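Local atomic coordinates of alpha-1,3-glucanase (Bacillus circulans, PDB entry 5ZRU), a protein that hydrolyses alpha-1,3-glucan, with this chain being its GH87 catalytic unit, and probably also binds carbohydrate through other parts of the full-length protein. Residues Met16-Tyr21 with Glu172-Pro177; Val77-Thr82 with Val140-Asp145; Asp97-Gly102 with Arg155-Gly160. One frame throughout, in Å; residues are numbered along the deposited sequence.

Contact 1: residues Met16-Tyr21 with Glu172-Pro177; sequences MPYTRY and EIEAVP
Glu172 meets both Tyr18 and Arg20 across this contact. Its carboxylate is stacked on one face of the Tyr18 ring, the two planes 19° apart, with OE1 of Glu172 3.6 Å from CE1 of Tyr18 and offset toward the rim. Met16 CB covers the opposite face of the ring. Tyr18 CG stands between its own backbone N and carbonyl carbon (chi1 49°), which starts the side chain off beside Glu174. There OE1 of Glu174 comes to the ring edge, 3.4 Å from Tyr18 CD2. Arg20 is bent at chi3 (-56°), and this brings NE to the carboxylate. NE and NH2 of Arg20 grip the single oxygen OE2 of Glu172 at 3.3 and 3.0 Å. Both come from the same face of the carboxylate, on its anti side, while OE2 stays in the guanidinium plane. The two glutamates have further cationic partners, Arg371 for Glu172 and Arg345 for Glu174. Arg20 also pairs with Glu402 and with the calcium ligand Asp22. On the other face of the sheet, CD1 of Ile173 packs 3.8 Å from CD1 of Tyr21. Thr19 and Ile173 exchange two backbone hydrogen bonds. A water joins Thr19 OG1, also bonded to Glu72, to Ile173 O. This antiparallel pairing is consistent with a galactose-binding-like beta-sandwich, its charged face set against beta-helix strands 345-347 and 369-371.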
loop_
_atom_site.group_PDB
_atom_site.type_symbol
_atom_site.label_atom_id
_atom_site.label_comp_id
_atom_site.label_asym_id
_atom_site.label_seq_id
_atom_site.Cartn_x
_atom_site.Cartn_y
_atom_site.Cartn_z
ATOM N N MET A 16 -2.310 14.632 3.857
ATOM C CA MET A 16 -1.966 14.760 2.452
ATOM C C MET A 16 -2.617 16.006 1.874
ATOM O O MET A 16 -3.623 16.492 2.403
ATOM C CB MET A 16 -2.422 13.517 1.677
ATOM C CG MET A 16 -1.600 12.283 2.003
ATOM S SD MET A 16 -0.020 12.423 1.145
ATOM C CE MET A 16 0.917 11.144 1.963
ATOM N N PRO A 17 -2.056 16.569 0.797
ATOM C CA PRO A 17 -2.609 17.816 0.255
ATOM C C PRO A 17 -3.843 17.623 -0.602
ATOM O O PRO A 17 -4.436 18.628 -1.017
ATOM C CB PRO A 17 -1.446 18.386 -0.580
ATOM C CG PRO A 17 -0.642 17.219 -0.944
ATOM C CD PRO A 17 -0.749 16.240 0.198
ATOM N N TYR A 18 -4.246 16.385 -0.885
ATOM C CA TYR A 18 -5.432 16.161 -1.698
ATOM C C TYR A 18 -6.676 16.012 -0.826
ATOM O O TYR A 18 -6.606 15.706 0.363
ATOM C CB TYR A 18 -5.262 14.924 -2.597
ATOM C CG TYR A 18 -4.760 13.665 -1.913
ATOM C CD1 TYR A 18 -5.597 12.895 -1.117
ATOM C CD2 TYR A 18 -3.449 13.236 -2.088
ATOM C CE1 TYR A 18 -5.135 11.725 -0.500
ATOM C CE2 TYR A 18 -2.981 12.066 -1.491
ATOM C CZ TYR A 18 -3.824 11.323 -0.696
ATOM O OH TYR A 18 -3.345 10.177 -0.097
ATOM N N THR A 19 -7.829 16.260 -1.436
ATOM C CA THR A 19 -9.106 15.893 -0.856
ATOM C C THR A 19 -9.775 14.915 -1.799
ATOM O O THR A 19 -9.471 14.874 -2.998
ATOM C CB THR A 19 -10.027 17.107 -0.626
ATOM O OG1 THR A 19 -10.291 17.753 -1.879
ATOM C CG2 THR A 19 -9.385 18.081 0.353
ATOM N N ARG A 20 -10.683 14.119 -1.255
ATOM C CA ARG A 20 -11.292 13.061 -2.041
ATOM C C ARG A 20 -12.678 13.448 -2.531
ATOM O O ARG A 20 -13.492 13.991 -1.778
ATOM C CB ARG A 20 -11.402 11.754 -1.263
ATOM C CG ARG A 20 -12.063 10.725 -2.151
ATOM C CD ARG A 20 -11.971 9.365 -1.637
ATOM N NE ARG A 20 -10.594 8.975 -1.407
ATOM C CZ ARG A 20 -10.280 7.795 -0.905
ATOM N NH1 ARG A 20 -11.258 6.944 -0.630
ATOM N NH2 ARG A 20 -9.013 7.469 -0.688
ATOM N N TYR A 21 -12.931 13.155 -3.798
ATOM C CA TYR A 21 -14.249 13.237 -4.419
ATOM C C TYR A 21 -14.668 11.799 -4.717
ATOM O O TYR A 21 -14.228 11.215 -5.712
ATOM C CB TYR A 21 -14.178 14.115 -5.667
ATOM C CG TYR A 21 -13.994 15.559 -5.272
ATOM C CD1 TYR A 21 -12.735 16.067 -4.950
ATOM C CD2 TYR A 21 -15.094 16.393 -5.140
ATOM C CE1 TYR A 21 -12.584 17.374 -4.541
ATOM C CE2 TYR A 21 -14.953 17.702 -4.749
ATOM C CZ TYR A 21 -13.704 18.190 -4.450
ATOM O OH TYR A 21 -13.596 19.495 -4.049
ATOM N N GLU A 172 -8.954 12.221 -6.420
ATOM C CA GLU A 172 -8.287 13.005 -5.389
ATOM C C GLU A 172 -7.638 14.204 -6.066
ATOM O O GLU A 172 -6.986 14.057 -7.102
ATOM C CB GLU A 172 -7.267 12.152 -4.619
ATOM C CG GLU A 172 -7.955 11.220 -3.629
ATOM C CD GLU A 172 -7.034 10.194 -2.983
ATOM O OE1 GLU A 172 -5.925 9.963 -3.496
ATOM O OE2 GLU A 172 -7.432 9.622 -1.947
ATOM N N ILE A 173 -7.871 15.396 -5.523
ATOM C CA ILE A 173 -7.543 16.638 -6.216
ATOM C C ILE A 173 -6.724 17.509 -5.279
ATOM O O ILE A 173 -7.081 17.669 -4.107
ATOM C CB ILE A 173 -8.817 17.370 -6.688
ATOM C CG1 ILE A 173 -9.614 16.482 -7.644
ATOM C CG2 ILE A 173 -8.465 18.673 -7.392
ATOM C CD1 ILE A 173 -10.928 17.101 -8.145
ATOM N N GLU A 174 -5.625 18.061 -5.788
ATOM C CA GLU A 174 -4.708 18.823 -4.954
ATOM C C GLU A 174 -4.066 19.927 -5.779
ATOM O O GLU A 174 -3.944 19.821 -7.002
ATOM C CB GLU A 174 -3.617 17.920 -4.361
ATOM C CG GLU A 174 -2.702 17.306 -5.398
ATOM C CD GLU A 174 -1.914 16.143 -4.841
ATOM O OE1 GLU A 174 -2.450 15.013 -4.846
ATOM O OE2 GLU A 174 -0.770 16.360 -4.389
ATOM N N ALA A 175 -3.647 20.989 -5.093
ATOM C CA ALA A 175 -2.858 22.025 -5.744
ATOM C C ALA A 175 -1.428 21.527 -5.908
ATOM O O ALA A 175 -0.856 20.930 -4.995
ATOM C CB ALA A 175 -2.883 23.317 -4.928
ATOM N N VAL A 176 -0.858 21.751 -7.083
ATOM C CA VAL A 176 0.477 21.255 -7.407
ATOM C C VAL A 176 1.467 22.402 -7.235
ATOM O O VAL A 176 1.329 23.426 -7.920
ATOM C CB VAL A 176 0.538 20.701 -8.835
ATOM C CG1 VAL A 176 1.984 20.400 -9.207
ATOM C CG2 VAL A 176 -0.334 19.455 -8.958
ATOM N N PRO A 177 2.462 22.276 -6.364
ATOM C CA PRO A 177 3.493 23.313 -6.288
ATOM C C PRO A 177 4.370 23.281 -7.529
ATOM O O PRO A 177 4.490 22.263 -8.218
ATOM C CB PRO A 177 4.284 22.947 -5.023
ATOM C CG PRO A 177 4.076 21.479 -4.856
ATOM C CD PRO A 177 2.730 21.143 -5.456
HETATM O O HOH W 1 -4.058 20.898 -2.196
HETATM O O HOH W 2 -8.775 19.717 -3.180
#

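Contact 2: residues Val77-Thr82 with Val140-Asp145; sequences VTMRFT and VHWKMD. With PE5 (3,6,9,12,15,18,21,24-octaoxahexacosan-1-ol), chain C.
Val77 lies over the flat face of Trp142. Its CG1 is 4.1 Å from the centroid of the six-membered ring and 29° off the normal, a CH-pi contact, and CB sits over the same face nearer the rim. Trp142 CG stands between the backbone N and the carbonyl carbon (chi1 65°), which starts the indole off on the Val77 and Met79 face of the sheet. Met79 adds its CB, 3.8 Å from CZ3 of Trp142, at an oblique approach. In the plane of the indole, Val140 CG2 and Met144 SD lie at the edge. NE1 of Trp142 is buried here and has no polar partner in the model. Met79 and Val140 run side by side and point the same way, with CE of Met79 3.9 Å from CG2 of Val140. The other branch, CG1 of Val140, meets CE1 of Phe81 at 3.9 Å, the two side chains crossing at about a right angle. On the opposite face of the sheet, Thr78 OG1 is 3.6 Å from CB of His141. The imidazole itself carries a polyether carbon, C11 of PE5, over one face, and it also stacks with Trp315. Four backbone hydrogen bonds join Val77 to Trp142 and Met79 to Val140. Val108 packs on Trp142, and Leu110 on Met79 and Val140, an apolar core between two sheets consistent with a galactose-binding-like beta-sandwich.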
loop_
_atom_site.group_PDB
_atom_site.type_symbol
_atom_site.label_atom_id
_atom_site.label_comp_id
_atom_site.label_asym_id
_atom_site.label_seq_id
_atom_site.Cartn_x
_atom_site.Cartn_y
_atom_site.Cartn_z
ATOM N N VAL A 77 -4.740 15.848 -10.340
ATOM C CA VAL A 77 -5.861 14.924 -10.212
ATOM C C VAL A 77 -5.340 13.494 -10.239
ATOM O O VAL A 77 -4.589 13.121 -11.144
ATOM C CB VAL A 77 -6.913 15.114 -11.323
ATOM C CG1 VAL A 77 -8.117 14.200 -11.053
ATOM C CG2 VAL A 77 -7.357 16.583 -11.414
ATOM N N THR A 78 -5.776 12.691 -9.275
ATOM C CA THR A 78 -5.552 11.252 -9.280
ATOM C C THR A 78 -6.909 10.574 -9.388
ATOM O O THR A 78 -7.885 11.034 -8.791
ATOM C CB THR A 78 -4.830 10.786 -8.009
ATOM O OG1 THR A 78 -3.634 11.552 -7.840
ATOM C CG2 THR A 78 -4.459 9.313 -8.112
ATOM N N MET A 79 -6.986 9.516 -10.190
ATOM C CA MET A 79 -8.239 8.791 -10.377
ATOM C C MET A 79 -8.008 7.318 -10.083
ATOM O O MET A 79 -7.077 6.718 -10.628
ATOM C CB MET A 79 -8.783 8.959 -11.803
ATOM C CG MET A 79 -10.074 8.137 -12.051
ATOM S SD MET A 79 -10.786 8.426 -13.691
ATOM C CE MET A 79 -9.505 7.728 -14.729
ATOM N N ARG A 80 -8.851 6.740 -9.229
ATOM C CA ARG A 80 -8.874 5.296 -9.028
ATOM C C ARG A 80 -9.989 4.720 -9.890
ATOM O O ARG A 80 -11.149 5.146 -9.780
ATOM C CB ARG A 80 -9.062 4.931 -7.557
ATOM C CG ARG A 80 -8.899 3.432 -7.283
ATOM C CD ARG A 80 -8.790 3.164 -5.795
ATOM N NE ARG A 80 -8.438 1.774 -5.517
ATOM C CZ ARG A 80 -9.314 0.825 -5.203
ATOM N NH1 ARG A 80 -10.614 1.104 -5.123
ATOM N NH2 ARG A 80 -8.885 -0.409 -4.957
ATOM N N PHE A 81 -9.636 3.765 -10.749
ATOM C CA PHE A 81 -10.520 3.305 -11.815
ATOM C C PHE A 81 -10.363 1.800 -11.985
ATOM O O PHE A 81 -9.411 1.193 -11.482
ATOM C CB PHE A 81 -10.194 3.999 -13.152
ATOM C CG PHE A 81 -8.921 3.491 -13.775
ATOM C CD1 PHE A 81 -7.695 3.958 -13.332
ATOM C CD2 PHE A 81 -8.948 2.496 -14.743
ATOM C CE1 PHE A 81 -6.506 3.467 -13.864
ATOM C CE2 PHE A 81 -7.777 1.989 -15.274
ATOM C CZ PHE A 81 -6.543 2.480 -14.837
ATOM N N THR A 82 -11.284 1.203 -12.752
ATOM C CA THR A 82 -11.139 -0.181 -13.197
ATOM C C THR A 82 -11.505 -0.268 -14.675
ATOM O O THR A 82 -12.319 0.515 -15.176
ATOM C CB THR A 82 -12.024 -1.157 -12.378
ATOM O OG1 THR A 82 -11.889 -2.488 -12.901
ATOM C CG2 THR A 82 -13.497 -0.753 -12.464
ATOM N N VAL A 140 -4.390 6.402 -12.053
ATOM C CA VAL A 140 -3.599 7.263 -12.924
ATOM C C VAL A 140 -3.673 8.658 -12.327
ATOM O O VAL A 140 -4.546 8.955 -11.509
ATOM C CB VAL A 140 -4.081 7.289 -14.397
ATOM C CG1 VAL A 140 -3.814 5.948 -15.078
ATOM C CG2 VAL A 140 -5.566 7.647 -14.480
ATOM N N HIS A 141 -2.733 9.515 -12.720
ATOM C CA HIS A 141 -2.813 10.913 -12.315
ATOM C C HIS A 141 -2.394 11.797 -13.478
ATOM O O HIS A 141 -1.691 11.364 -14.393
ATOM C CB HIS A 141 -1.976 11.204 -11.050
ATOM C CG HIS A 141 -0.495 11.018 -11.216
ATOM N ND1 HIS A 141 0.116 9.783 -11.150
ATOM C CD2 HIS A 141 0.503 11.922 -11.393
ATOM C CE1 HIS A 141 1.422 9.930 -11.302
ATOM N NE2 HIS A 141 1.682 11.218 -11.456
ATOM N N TRP A 142 -2.864 13.042 -13.450
ATOM C CA TRP A 142 -2.537 14.000 -14.501
ATOM C C TRP A 142 -2.665 15.400 -13.922
ATOM O O TRP A 142 -3.238 15.595 -12.851
ATOM C CB TRP A 142 -3.446 13.824 -15.728
ATOM C CG TRP A 142 -4.912 14.125 -15.458
ATOM C CD1 TRP A 142 -5.531 15.337 -15.567
ATOM C CD2 TRP A 142 -5.922 13.198 -15.035
ATOM N NE1 TRP A 142 -6.861 15.225 -15.242
ATOM C CE2 TRP A 142 -7.131 13.921 -14.917
ATOM C CE3 TRP A 142 -5.925 11.825 -14.757
ATOM C CZ2 TRP A 142 -8.324 13.322 -14.524
ATOM C CZ3 TRP A 142 -7.115 11.227 -14.363
ATOM C CH2 TRP A 142 -8.303 11.975 -14.259
ATOM N N LYS A 143 -2.127 16.376 -14.650
ATOM C CA LYS A 143 -2.195 17.774 -14.247
ATOM C C LYS A 143 -3.095 18.537 -15.208
ATOM O O LYS A 143 -3.032 18.330 -16.424
ATOM C CB LYS A 143 -0.808 18.422 -14.219
ATOM C CG LYS A 143 0.070 17.953 -13.081
ATOM C CD LYS A 143 1.420 18.654 -13.088
ATOM C CE LYS A 143 2.262 18.254 -14.291
ATOM N NZ LYS A 143 3.666 18.772 -14.156
ATOM N N MET A 144 -3.935 19.400 -14.654
ATOM C CA MET A 144 -4.797 20.268 -15.442
ATOM C C MET A 144 -4.023 21.504 -15.888
ATOM O O MET A 144 -3.091 21.948 -15.213
ATOM C CB MET A 144 -6.012 20.695 -14.616
ATOM C CG MET A 144 -6.746 19.541 -13.956
ATOM S SD MET A 144 -7.421 18.436 -15.202
ATOM C CE MET A 144 -8.600 19.506 -16.003
ATOM N N ASP A 145 -4.431 22.078 -17.025
ATOM C CA ASP A 145 -3.765 23.285 -17.516
ATOM C C ASP A 145 -3.964 24.465 -16.579
ATOM O O ASP A 145 -3.092 25.336 -16.492
ATOM C CB ASP A 145 -4.269 23.661 -18.908
ATOM C CG ASP A 145 -3.932 22.624 -19.949
ATOM O OD1 ASP A 145 -4.512 22.690 -21.054
ATOM O OD2 ASP A 145 -3.103 21.737 -19.660
HETATM C C48 PE5 C . 6.062 1.726 -20.348
HETATM C C50 PE5 C . 5.040 0.928 -19.530
HETATM O O1 PE5 C . 3.952 0.566 -20.340
HETATM C C1 PE5 C . 2.987 -0.231 -19.710
HETATM C C2 PE5 C . 1.756 -0.403 -20.604
HETATM O O2 PE5 C . 1.131 0.835 -20.791
HETATM C C3 PE5 C . 0.074 0.853 -21.708
HETATM C C4 PE5 C . -0.461 2.283 -21.852
HETATM O O3 PE5 C . -0.849 2.778 -20.598
HETATM C C5 PE5 C . -1.442 4.049 -20.582
HETATM C C6 PE5 C . -0.807 4.927 -19.494
HETATM O O4 PE5 C . -1.446 4.777 -18.252
HETATM C C7 PE5 C . -0.606 4.749 -17.127
HETATM C C8 PE5 C . 0.320 5.968 -17.117
HETATM O O5 PE5 C . 1.363 5.749 -16.221
HETATM C C9 PE5 C . 2.419 6.667 -16.311
HETATM C C10 PE5 C . 2.340 7.617 -15.124
HETATM O O6 PE5 C . 2.323 8.934 -15.588
HETATM C C11 PE5 C . 1.798 9.865 -14.687
HETATM C C12 PE5 C . 1.556 11.194 -15.388
HETATM O O7 PE5 C . 2.367 12.136 -14.759
HETATM C C13 PE5 C . 1.786 13.394 -14.576
HETATM C C14 PE5 C . 2.904 14.430 -14.495
HETATM O O8 PE5 C . 3.923 14.042 -15.373
HETATM C C15 PE5 C . 5.070 14.851 -15.378
HETATM C C16 PE5 C . 5.236 15.491 -16.763
HETATM O O52 PE5 C . 6.290 14.893 -17.467
#

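Contact 3: residues Asp97-Gly102 with Arg155-Gly160; sequences DVYVNG and RIQKSG
Tyr99 and Gln157 bring two flat groups together, the phenol ring and the side-chain amide, with their planes 30° apart. CE1 of Tyr99 is 4.1 Å from CB of Gln157, and the ring takes this carbon and CD of Arg155 obliquely. The Arg155 guanidinium receives OE1 of Gln157 at its edge, in plane. That bond, NH1 of Arg155 to OE1 of Gln157, is 3.1 Å long and nearly straight at 171°. Arg155 NE is held by Gln65, and Tyr63 makes a cation-pi contact with the same group. An alanine in place of Gln157 would probably leave NH1 of Arg155 without this acceptor and the guanidinium freer to turn, held by Gln65 and Tyr63. Further along, OD2 of Asp97 lies 3.2 Å from CB of Ser159. A water bridges OD1 of Asp97, at 2.9 Å, and OG of Ser159. OD1 also bonds Thr107, and OG bonds the backbone N of Ala161. On the other face of the sheet, Val98 and Ile156 lie side by side, CG2 of Val98 4.0 Å from CD1 of Ile156. Four backbone hydrogen bonds join Asp97 to Gln157 and Tyr99 to Arg155. The chemistry thus divides by face. The polar side is ordered by hydrogen bonds and by the Arg155 guanidinium, while the other side is apolar, with Val98 packed on Trp142 and Ile156 on Trp66.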
loop_
_atom_site.group_PDB
_atom_site.type_symbol
_atom_site.label_atom_id
_atom_site.label_comp_id
_atom_site.label_asym_id
_atom_site.label_seq_id
_atom_site.Cartn_x
_atom_site.Cartn_y
_atom_site.Cartn_z
ATOM N N ASP A 97 -12.307 10.426 -20.990
ATOM C CA ASP A 97 -12.251 11.850 -21.283
ATOM C C ASP A 97 -12.561 12.663 -20.031
ATOM O O ASP A 97 -13.350 12.250 -19.180
ATOM C CB ASP A 97 -13.248 12.226 -22.387
ATOM C CG ASP A 97 -12.833 11.704 -23.762
ATOM O OD1 ASP A 97 -11.676 11.275 -23.919
ATOM O OD2 ASP A 97 -13.667 11.717 -24.690
ATOM N N VAL A 98 -11.934 13.835 -19.933
ATOM C CA VAL A 98 -12.108 14.751 -18.810
ATOM C C VAL A 98 -12.679 16.055 -19.346
ATOM O O VAL A 98 -12.130 16.627 -20.295
ATOM C CB VAL A 98 -10.775 15.008 -18.083
ATOM C CG1 VAL A 98 -10.974 15.950 -16.884
ATOM C CG2 VAL A 98 -10.133 13.687 -17.657
ATOM N N TYR A 99 -13.783 16.508 -18.760
ATOM C CA TYR A 99 -14.382 17.799 -19.077
ATOM C C TYR A 99 -14.387 18.667 -17.830
ATOM O O TYR A 99 -14.622 18.175 -16.727
ATOM C CB TYR A 99 -15.828 17.656 -19.599
ATOM C CG TYR A 99 -15.950 16.906 -20.908
ATOM C CD1 TYR A 99 -15.900 15.518 -20.942
ATOM C CD2 TYR A 99 -16.133 17.584 -22.103
ATOM C CE1 TYR A 99 -16.016 14.829 -22.136
ATOM C CE2 TYR A 99 -16.254 16.905 -23.304
ATOM C CZ TYR A 99 -16.195 15.528 -23.311
ATOM O OH TYR A 99 -16.312 14.843 -24.497
ATOM N N VAL A 100 -14.128 19.959 -18.004
ATOM C CA VAL A 100 -14.254 20.928 -16.923
ATOM C C VAL A 100 -15.274 21.964 -17.354
ATOM O O VAL A 100 -15.089 22.627 -18.382
ATOM C CB VAL A 100 -12.915 21.591 -16.579
ATOM C CG1 VAL A 100 -13.110 22.566 -15.426
ATOM C CG2 VAL A 100 -11.890 20.533 -16.218
ATOM N N ASN A 101 -16.348 22.092 -16.578
ATOM C CA ASN A 101 -17.426 23.028 -16.898
ATOM C C ASN A 101 -17.907 22.830 -18.333
ATOM O O ASN A 101 -18.250 23.785 -19.035
ATOM C CB ASN A 101 -16.973 24.470 -16.653
ATOM C CG ASN A 101 -16.596 24.714 -15.207
ATOM O OD1 ASN A 101 -17.267 24.233 -14.299
ATOM N ND2 ASN A 101 -15.521 25.462 -14.984
ATOM N N GLY A 102 -17.913 21.569 -18.779
ATOM C CA GLY A 102 -18.399 21.212 -20.096
ATOM C C GLY A 102 -17.378 21.292 -21.211
ATOM O O GLY A 102 -17.679 20.868 -22.333
ATOM N N ARG A 155 -15.841 16.304 -14.976
ATOM C CA ARG A 155 -16.597 15.152 -15.439
ATOM C C ARG A 155 -15.626 14.149 -16.032
ATOM O O ARG A 155 -14.746 14.528 -16.815
ATOM C CB ARG A 155 -17.646 15.549 -16.486
ATOM C CG ARG A 155 -18.308 14.358 -17.154
ATOM C CD ARG A 155 -19.268 14.774 -18.260
ATOM N NE ARG A 155 -20.367 15.583 -17.756
ATOM C CZ ARG A 155 -21.522 15.748 -18.398
ATOM N NH1 ARG A 155 -21.731 15.145 -19.563
ATOM N NH2 ARG A 155 -22.463 16.508 -17.872
ATOM N N ILE A 156 -15.779 12.887 -15.643
ATOM C CA ILE A 156 -15.081 11.762 -16.257
ATOM C C ILE A 156 -16.094 11.040 -17.135
ATOM O O ILE A 156 -17.120 10.568 -16.639
ATOM C CB ILE A 156 -14.503 10.807 -15.203
ATOM C CG1 ILE A 156 -13.658 11.559 -14.156
ATOM C CG2 ILE A 156 -13.703 9.702 -15.880
ATOM C CD1 ILE A 156 -12.519 12.387 -14.735
ATOM N N GLN A 157 -15.818 10.936 -18.431
ATOM C CA GLN A 157 -16.825 10.437 -19.357
ATOM C C GLN A 157 -16.225 9.429 -20.326
ATOM O O GLN A 157 -15.125 9.627 -20.851
ATOM C CB GLN A 157 -17.471 11.606 -20.127
ATOM C CG GLN A 157 -18.496 11.176 -21.180
ATOM C CD GLN A 157 -19.318 12.340 -21.700
ATOM O OE1 GLN A 157 -19.766 13.193 -20.928
ATOM N NE2 GLN A 157 -19.516 12.388 -23.011
ATOM N N LYS A 158 -16.958 8.343 -20.565
ATOM C CA LYS A 158 -16.573 7.390 -21.594
ATOM C C LYS A 158 -16.963 7.920 -22.972
ATOM O O LYS A 158 -18.081 8.412 -23.168
ATOM C CB LYS A 158 -17.230 6.039 -21.338
ATOM C CG LYS A 158 -16.927 5.032 -22.428
ATOM C CD LYS A 158 -17.572 3.683 -22.165
ATOM C CE LYS A 158 -17.620 2.835 -23.453
ATOM N NZ LYS A 158 -16.256 2.435 -23.959
ATOM N N SER A 159 -16.049 7.809 -23.927
ATOM C CA SER A 159 -16.259 8.324 -25.269
ATOM C C SER A 159 -16.706 7.199 -26.196
ATOM O O SER A 159 -17.019 6.087 -25.757
ATOM C CB SER A 159 -14.976 8.978 -25.790
ATOM O OG SER A 159 -14.025 7.989 -26.161
ATOM N N GLY A 160 -16.715 7.483 -27.506
ATOM C CA GLY A 160 -16.952 6.476 -28.517
ATOM C C GLY A 160 -15.743 5.668 -28.913
ATOM O O GLY A 160 -15.822 4.865 -29.848
HETATM O O HOH W 3 -11.748 8.466 -24.606
#

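All three contacts belong to the D1 part of the catalytic unit. The segments run 16-21, 77-82, 97-102, 140-145, 155-160, 172-177, so contact 1 encloses the other two, and contacts 2 and 3 alternate. Contacts 1 and 2 share one antiparallel sheet, in which strands 76-82 and 166-174 are neighbours; their centres are about 11 Å apart. Contact 3 lies in a second, five-stranded sheet, its centre about 13 Å from that of contact 2 and about 20 Å from that of contact 1. The sheets meet where Trp142 packs on Val98 and Met79 on Ile156. Contact 2 thus links the layers. Contacts 1 and 2 both reach D2 beta-helix residues; contact 3 lies farther from the chain's centre.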